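Local coordinates for protein BAG family molecular chaperone regulator 1 (Arabidopsis thaliana, PDB 4HWC) that probably acts as a co-chaperone that binds the ATPase domain of HSP70/HSC70 chaperones and regulates programmed cell death and stress responses, at residues E80-D83 with A84-V87. Residues are numbered along the deposited sequence; the frame is centred on the assembly and turned at random.
Sequences ETLD and ALKV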
ATOM      1  N   GLU A  80       5.639  -1.750  -5.265  1.00 25.49           N
ATOM      2  CA  GLU A  80       6.581  -1.584  -6.368  1.00 25.72           C
ATOM      3  C   GLU A  80       7.531  -0.429  -6.051  1.00 27.80           C
ATOM      4  O   GLU A  80       8.738  -0.520  -6.262  1.00 29.02           O
ATOM      5  CB  GLU A  80       5.808  -1.287  -7.655  1.00 29.87           C
ATOM      6  CG  GLU A  80       6.664  -1.064  -8.889  1.00 29.51           C
ATOM      7  CD  GLU A  80       5.813  -0.806 -10.122  1.00 29.66           C
ATOM      8  OE1 GLU A  80       6.329  -0.955 -11.244  1.00 29.44           O
ATOM      9  OE2 GLU A  80       4.622  -0.453  -9.965  1.00 30.05           O
ATOM     10  N   THR A  81       6.969   0.661  -5.544  1.00 16.45           N
ATOM     11  CA  THR A  81       7.757   1.832  -5.174  1.00 13.55           C
ATOM     12  C   THR A  81       8.711   1.490  -4.031  1.00 15.98           C
ATOM     13  O   THR A  81       9.885   1.873  -4.053  1.00 17.21           O
ATOM     14  CB  THR A  81       6.827   2.986  -4.750  1.00 15.45           C
ATOM     15  OG1 THR A  81       6.044   3.395  -5.880  1.00 14.14           O
ATOM     16  CG2 THR A  81       7.626   4.179  -4.233  1.00 18.93           C
ATOM     17  N   LEU A  82       8.215   0.762  -3.035  1.00 13.55           N
ATOM     18  CA  LEU A  82       9.039   0.385  -1.891  1.00 13.47           C
ATOM     19  C   LEU A  82      10.154  -0.591  -2.262  1.00 20.58           C
ATOM     20  O   LEU A  82      11.255  -0.522  -1.709  1.00 17.99           O
ATOM     21  CB  LEU A  82       8.180  -0.225  -0.787  1.00 15.48           C
ATOM     22  CG  LEU A  82       7.226   0.694  -0.017  1.00 15.99           C
ATOM     23  CD1 LEU A  82       6.420  -0.136   0.974  1.00 20.69           C
ATOM     24  CD2 LEU A  82       8.014   1.763   0.720  1.00 22.96           C
ATOM     25  N   ASP A  83       9.870  -1.514  -3.176  1.00 18.94           N
ATOM     26  CA  ASP A  83      10.890  -2.466  -3.597  1.00 24.52           C
ATOM     27  C   ASP A  83      12.020  -1.726  -4.299  1.00 25.86           C
ATOM     28  O   ASP A  83      13.191  -2.073  -4.145  1.00 26.50           O
ATOM     29  CB  ASP A  83      10.311  -3.521  -4.542  1.00 25.17           C
ATOM     30  CG  ASP A  83       9.469  -4.552  -3.819  1.00 25.26           C
ATOM     31  OD1 ASP A  83       9.751  -4.818  -2.633  1.00 27.73           O
ATOM     32  OD2 ASP A  83       8.539  -5.108  -4.438  1.00 33.52           O
ATOM     33  N   ALA A  84      11.661  -0.703  -5.068  1.00 22.90           N
ATOM     34  CA  ALA A  84      12.652   0.093  -5.784  1.00 28.13           C
ATOM     35  C   ALA A  84      13.522   0.875  -4.803  1.00 33.48           C
ATOM     36  O   ALA A  84      14.718   1.057  -5.033  1.00 37.32           O
ATOM     37  CB  ALA A  84      11.961   1.044  -6.754  1.00 26.55           C
ATOM     38  N   LEU A  85      12.920   1.340  -3.710  1.00 30.50           N
ATOM     39  CA  LEU A  85      13.658   2.091  -2.698  1.00 29.41           C
ATOM     40  C   LEU A  85      14.623   1.182  -1.964  1.00 36.19           C
ATOM     41  O   LEU A  85      15.761   1.559  -1.697  1.00 39.97           O
ATOM     42  CB  LEU A  85      12.704   2.732  -1.679  1.00 30.60           C
ATOM     43  CG  LEU A  85      12.034   4.051  -2.072  1.00 27.71           C
ATOM     44  CD1 LEU A  85      11.102   4.507  -0.955  1.00 26.41           C
ATOM     45  CD2 LEU A  85      13.095   5.105  -2.337  1.00 28.19           C
ATOM     46  N   LYS A  86      14.163  -0.020  -1.636  1.00 32.69           N
ATOM     47  CA  LYS A  86      14.991  -0.977  -0.920  1.00 33.35           C
ATOM     48  C   LYS A  86      16.278  -1.256  -1.676  1.00 36.62           C
ATOM     49  O   LYS A  86      17.346  -1.381  -1.080  1.00 40.98           O
ATOM     50  CB  LYS A  86      14.215  -2.277  -0.690  1.00 30.29           C
ATOM     51  CG  LYS A  86      14.915  -3.254   0.239  1.00 37.88           C
ATOM     52  CD  LYS A  86      14.039  -4.453   0.571  1.00 35.75           C
ATOM     53  CE  LYS A  86      14.762  -5.405   1.516  1.00 42.98           C
ATOM     54  NZ  LYS A  86      13.936  -6.593   1.875  1.00 49.06           N
ATOM     55  N   VAL A  87      16.176  -1.350  -2.996  1.00 41.68           N
ATOM     56  CA  VAL A  87      17.350  -1.600  -3.820  1.00 46.19           C
ATOM     57  C   VAL A  87      18.344  -0.490  -3.518  1.00 50.61           C
ATOM     58  O   VAL A  87      19.518  -0.738  -3.238  1.00 54.58           O
ATOM     59  CB  VAL A  87      16.994  -1.545  -5.327  1.00 44.91           C
ATOM     60  CG1 VAL A  87      18.240  -1.747  -6.176  1.00 48.21           C
ATOM     61  CG2 VAL A  87      15.955  -2.592  -5.658  1.00 43.21           C
TER
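L82 and L85 both carry CG beside the backbone N and anti to the carbonyl carbon (chi1 -70° and -82°); an extended chi2 then carries CD1 of L85 outward, anti to CA, and the other branch of L82, CD2, meets it loosely at 4.5 Å. The two leucines lie near the C-terminal end of helix 62-88 in the three-helix bundle of the BAG domain. Three residues apart, they fall on the same side of the helix, where branched, wholly apolar side chains suit burial: L82 packs on F26 of helix 5-31 and on I45 and L48 of helix 38-55, while L85 touches T30. T81 borders this side against V23 and E27; a hydrogen bond to N77 O satisfies its hydroxyl OG1 at this partly exposed edge of the core.

Each backbone N-H reaches back four residues to a carbonyl O, as in K86 N to L82 O (3.0 Å). The small A84 brings just its CB, 3.5 Å from T81 O. On the exposed surface the long, extended K86 leads its ammonium away from the backbone and also touches E38 of helix 38-55; NZ stays 6.4 Å from D83 OD1, so any attraction is probably weak. V87 N donates to D83 O at 3.3 Å. With V87 CG1 anti to the backbone N (chi1 178°), methyl CG2 is left beside that N, 3.2 Å from the same D83 O.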